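Local coordinates for protein GDSL-esterase (Pseudoalteromonas sp., PDB 3HP4) that is an esterase of the GDSL (SGNH hydrolase) family that cleaves ester bonds through a serine nucleophile and may act as a lysophospholipase, at residues 62-73 with 98-109. Sequence-based numbering, arbitrary orientation.
Sequences LEQYEPTHVLIE and KSQAANAMTALM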
loop_
_atom_site.group_PDB
_atom_site.type_symbol
_atom_site.label_atom_id
_atom_site.label_comp_id
_atom_site.label_asym_id
_atom_site.label_seq_id
_atom_site.Cartn_x
_atom_site.Cartn_y
_atom_site.Cartn_z
ATOM N N LEU A 62 5.709 14.322 4.079
ATOM C CA LEU A 62 6.726 14.648 3.094
ATOM C C LEU A 62 7.725 15.676 3.648
ATOM O O LEU A 62 8.925 15.543 3.399
ATOM C CB LEU A 62 6.083 15.187 1.783
ATOM C CG LEU A 62 5.200 14.141 1.051
ATOM C CD1 LEU A 62 4.436 14.865 -0.058
ATOM C CD2 LEU A 62 6.063 13.033 0.474
ATOM N N GLU A 63 7.233 16.682 4.364
ATOM C CA GLU A 63 8.135 17.638 5.001
ATOM C C GLU A 63 8.985 16.943 6.045
ATOM O O GLU A 63 10.176 17.301 6.209
ATOM C CB GLU A 63 7.295 18.738 5.606
ATOM C CG GLU A 63 8.144 19.824 6.286
ATOM C CD GLU A 63 7.308 21.017 6.784
ATOM O OE1 GLU A 63 7.190 21.240 8.008
ATOM O OE2 GLU A 63 6.731 21.713 5.929
ATOM N N GLN A 64 8.391 16.038 6.812
ATOM C CA GLN A 64 9.084 15.376 7.935
ATOM C C GLN A 64 10.268 14.557 7.474
ATOM O O GLN A 64 11.337 14.564 8.075
ATOM C CB GLN A 64 8.074 14.542 8.708
ATOM C CG GLN A 64 8.597 13.768 9.903
ATOM C CD GLN A 64 7.514 13.137 10.755
ATOM O OE1 GLN A 64 6.327 13.060 10.377
ATOM N NE2 GLN A 64 7.914 12.669 11.926
ATOM N N TYR A 65 10.031 13.729 6.429
ATOM C CA TYR A 65 11.024 12.740 6.035
ATOM C C TYR A 65 11.723 12.960 4.717
ATOM O O TYR A 65 12.744 12.298 4.441
ATOM C CB TYR A 65 10.387 11.362 6.031
ATOM C CG TYR A 65 9.964 10.936 7.433
ATOM C CD1 TYR A 65 10.917 10.873 8.424
ATOM C CD2 TYR A 65 8.664 10.638 7.729
ATOM C CE1 TYR A 65 10.595 10.529 9.723
ATOM C CE2 TYR A 65 8.303 10.262 9.056
ATOM C CZ TYR A 65 9.283 10.181 9.997
ATOM O OH TYR A 65 8.934 9.847 11.295
ATOM N N GLU A 66 11.169 13.858 3.879
ATOM C CA GLU A 66 11.738 14.089 2.539
ATOM C C GLU A 66 12.113 12.796 1.835
ATOM O O GLU A 66 13.217 12.622 1.332
ATOM C CB GLU A 66 12.934 15.037 2.601
ATOM C CG GLU A 66 12.544 16.413 3.184
ATOM C CD GLU A 66 13.630 17.428 3.085
ATOM O OE1 GLU A 66 14.655 17.113 2.521
ATOM O OE2 GLU A 66 13.459 18.516 3.679
ATOM N N PRO A 67 11.139 11.844 1.744
ATOM C CA PRO A 67 11.459 10.566 1.142
ATOM C C PRO A 67 11.793 10.702 -0.329
ATOM O O PRO A 67 11.222 11.577 -1.036
ATOM C CB PRO A 67 10.162 9.750 1.333
ATOM C CG PRO A 67 9.056 10.825 1.284
ATOM C CD PRO A 67 9.708 11.994 2.058
ATOM N N THR A 68 12.580 9.775 -0.824
ATOM C CA THR A 68 12.823 9.735 -2.247
ATOM C C THR A 68 11.775 8.969 -3.035
ATOM O O THR A 68 11.660 9.062 -4.252
ATOM C CB THR A 68 14.230 9.056 -2.503
ATOM O OG1 THR A 68 14.270 7.724 -1.983
ATOM C CG2 THR A 68 15.404 9.884 -1.944
ATOM N N HIS A 69 11.007 8.159 -2.315
ATOM C CA HIS A 69 10.001 7.274 -2.892
ATOM C C HIS A 69 8.814 7.216 -1.961
ATOM O O HIS A 69 8.966 7.256 -0.725
ATOM C CB HIS A 69 10.536 5.826 -2.982
ATOM C CG HIS A 69 11.672 5.690 -3.937
ATOM N ND1 HIS A 69 12.959 6.061 -3.643
ATOM C CD2 HIS A 69 11.654 5.245 -5.218
ATOM C CE1 HIS A 69 13.701 5.853 -4.740
ATOM N NE2 HIS A 69 12.944 5.345 -5.680
ATOM N N VAL A 70 7.622 7.106 -2.537
ATOM C CA VAL A 70 6.373 6.929 -1.756
ATOM C C VAL A 70 5.636 5.755 -2.339
ATOM O O VAL A 70 5.440 5.709 -3.568
ATOM C CB VAL A 70 5.501 8.204 -1.820
ATOM C CG1 VAL A 70 4.162 7.956 -1.162
ATOM C CG2 VAL A 70 6.183 9.408 -1.105
ATOM N N LEU A 71 5.233 4.836 -1.498
ATOM C CA LEU A 71 4.466 3.635 -1.919
ATOM C C LEU A 71 3.129 3.698 -1.247
ATOM O O LEU A 71 3.029 3.593 -0.017
ATOM C CB LEU A 71 5.276 2.401 -1.457
ATOM C CG LEU A 71 4.921 1.036 -2.063
ATOM C CD1 LEU A 71 6.002 -0.017 -1.744
ATOM C CD2 LEU A 71 3.572 0.585 -1.530
ATOM N N ILE A 72 2.081 3.913 -2.055
ATOM C CA ILE A 72 0.702 4.033 -1.573
ATOM C C ILE A 72 0.019 2.687 -1.575
ATOM O O ILE A 72 0.020 1.990 -2.607
ATOM C CB ILE A 72 -0.022 5.037 -2.465
ATOM C CG1 ILE A 72 0.620 6.406 -2.343
ATOM C CG2 ILE A 72 -1.521 5.088 -2.072
ATOM C CD1 ILE A 72 0.210 7.347 -3.499
ATOM N N GLU A 73 -0.529 2.273 -0.424
ATOM C CA GLU A 73 -1.357 1.050 -0.337
ATOM C C GLU A 73 -2.623 1.463 0.379
ATOM O O GLU A 73 -2.779 1.272 1.601
ATOM C CB GLU A 73 -0.563 -0.017 0.421
ATOM C CG GLU A 73 -1.338 -1.313 0.675
ATOM C CD GLU A 73 -2.106 -1.313 1.984
ATOM O OE1 GLU A 73 -1.502 -1.099 3.081
ATOM O OE2 GLU A 73 -3.351 -1.614 1.958
ATOM N N LYS A 98 1.017 15.144 -5.022
ATOM C CA LYS A 98 1.750 15.799 -3.927
ATOM C C LYS A 98 3.108 15.113 -3.728
ATOM O O LYS A 98 4.143 15.784 -3.560
ATOM C CB LYS A 98 0.962 15.676 -2.619
ATOM C CG LYS A 98 -0.151 16.617 -2.416
ATOM C CD LYS A 98 -0.781 16.321 -1.022
ATOM C CE LYS A 98 -1.995 17.199 -0.733
ATOM N NZ LYS A 98 -1.639 18.612 -0.504
ATOM N N SER A 99 3.139 13.793 -3.784
ATOM C CA SER A 99 4.399 13.092 -3.651
ATOM C C SER A 99 5.376 13.428 -4.770
ATOM O O SER A 99 6.574 13.699 -4.514
ATOM C CB SER A 99 4.166 11.581 -3.574
ATOM O OG SER A 99 3.293 11.208 -2.522
ATOM N N GLN A 100 4.888 13.453 -6.008
ATOM C CA GLN A 100 5.735 13.777 -7.146
ATOM C C GLN A 100 6.227 15.214 -7.073
ATOM O O GLN A 100 7.384 15.501 -7.419
ATOM C CB GLN A 100 4.963 13.513 -8.452
ATOM C CG GLN A 100 4.688 12.028 -8.656
ATOM C CD GLN A 100 3.824 11.755 -9.857
ATOM O OE1 GLN A 100 2.980 12.603 -10.234
ATOM N NE2 GLN A 100 3.978 10.589 -10.476
ATOM N N ALA A 101 5.375 16.143 -6.621
ATOM C CA ALA A 101 5.781 17.539 -6.494
ATOM C C ALA A 101 6.856 17.684 -5.451
ATOM O O ALA A 101 7.653 18.624 -5.535
ATOM C CB ALA A 101 4.589 18.401 -6.135
ATOM N N ALA A 102 6.923 16.803 -4.463
ATOM C CA ALA A 102 8.012 16.771 -3.468
ATOM C C ALA A 102 9.161 15.921 -3.947
ATOM O O ALA A 102 10.023 15.510 -3.126
ATOM C CB ALA A 102 7.422 16.255 -2.149
ATOM N N ASN A 103 9.257 15.661 -5.250
ATOM C CA ASN A 103 10.410 14.953 -5.774
ATOM C C ASN A 103 10.516 13.489 -5.401
ATOM O O ASN A 103 11.608 12.944 -5.391
ATOM C CB ASN A 103 11.695 15.746 -5.456
ATOM C CG ASN A 103 11.706 17.046 -6.194
ATOM O OD1 ASN A 103 11.622 17.060 -7.422
ATOM N ND2 ASN A 103 11.678 18.125 -5.468
ATOM N N ALA A 104 9.392 12.883 -5.051
ATOM C CA ALA A 104 9.395 11.472 -4.688
ATOM C C ALA A 104 8.879 10.640 -5.859
ATOM O O ALA A 104 7.764 10.898 -6.412
ATOM C CB ALA A 104 8.582 11.197 -3.485
ATOM N N MET A 105 9.600 9.615 -6.255
ATOM C CA MET A 105 9.102 8.602 -7.181
ATOM C C MET A 105 7.942 7.857 -6.490
ATOM O O MET A 105 8.120 7.407 -5.326
ATOM C CB MET A 105 10.253 7.648 -7.388
ATOM C CG MET A 105 10.083 6.762 -8.575
ATOM S SD MET A 105 10.029 7.638 -10.173
ATOM C CE MET A 105 11.770 7.621 -10.566
ATOM N N THR A 106 6.824 7.691 -7.170
ATOM C CA THR A 106 5.621 7.231 -6.484
ATOM C C THR A 106 5.107 5.954 -7.090
ATOM O O THR A 106 5.021 5.831 -8.342
ATOM C CB THR A 106 4.554 8.332 -6.550
ATOM O OG1 THR A 106 5.125 9.517 -5.945
ATOM C CG2 THR A 106 3.341 7.985 -5.738
ATOM N N ALA A 107 4.724 5.006 -6.240
ATOM C CA ALA A 107 4.063 3.758 -6.647
ATOM C C ALA A 107 2.737 3.692 -5.986
ATOM O O ALA A 107 2.520 4.218 -4.872
ATOM C CB ALA A 107 4.935 2.547 -6.239
ATOM N N LEU A 108 1.805 3.021 -6.659
ATOM C CA LEU A 108 0.446 2.820 -6.214
ATOM C C LEU A 108 0.128 1.343 -6.288
ATOM O O LEU A 108 0.210 0.770 -7.377
ATOM C CB LEU A 108 -0.446 3.602 -7.227
ATOM C CG LEU A 108 -1.913 3.599 -6.980
ATOM C CD1 LEU A 108 -2.316 4.255 -5.625
ATOM C CD2 LEU A 108 -2.667 4.292 -8.128
ATOM N N MET A 109 -0.265 0.737 -5.186
ATOM C CA MET A 109 -0.672 -0.676 -5.228
ATOM C C MET A 109 -2.102 -0.821 -5.711
ATOM O O MET A 109 -3.023 -0.135 -5.212
ATOM C CB MET A 109 -0.530 -1.284 -3.838
ATOM C CG MET A 109 -0.721 -2.805 -3.863
ATOM S SD MET A 109 -0.247 -3.586 -2.328
ATOM C CE MET A 109 1.532 -3.386 -2.472
HETATM O O HOH W 1 10.012 14.074 -0.718
#
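Val70 and Ile72 alternate with Ala107 and Met109 in a ladder of backbone hydrogen bonds, showing how parallel strands join although a long helical connection separates them in sequence. Ala107 N gives its hydrogen to Val70 O, Ile72 N reaches Ala107 O at 2.9 Å in an almost straight bond (178°), and Met109 N closes on Ile72 O. The first bond, from Met105 N to Thr68 O, is more bent.

Ile72 illustrates the packing on the sheet face of Val70, Ile72, Thr106 and Leu108. Its CB lies 3.6 Å from Ala107 O; CG2, the branch anti to the backbone N, comes to 3.7 Å from Leu108 CD1, while CG1, anti to the carbonyl carbon (chi1 -63°), runs past Ala107 O and carries CD1 to within 3.9 Å of Thr106 CG2. Thr106 OG1 turns back to Ala104 O, bonding from above the carbonyl plane. A glycine in place of Thr106 would probably leave Ile72 CD1 without its methyl neighbour and Ala104 O without this hydroxyl donor.

The two strands, 12° from parallel, are neighbours in the sheet of the three-layer alpha/beta/alpha SGNH hydrolase fold; helix 85-101, after short helix 76-80, is the main helix of their beta-alpha-beta crossover. It ends in a Schellman motif with Asn103 at C-prime. Within this turn Ser99, whose O accepts from Ala104 N, holds OG, bonded to Leu95 O, against both methyls of Val70, whose CG2 touches Ala104 CB. Leu62 CD1, in the last turn of helix 51-65, packs on Lys98 O and Ala102 CB, just past helix 85-101, and a water donates to Pro67 O and Ala102 O.

On the opposite face, that of His69 and Met105, helix 166-183 packs; the His69 ring brings CD2 to 3.5 Å from Met105 CB and meets Trp181 edge-to-face.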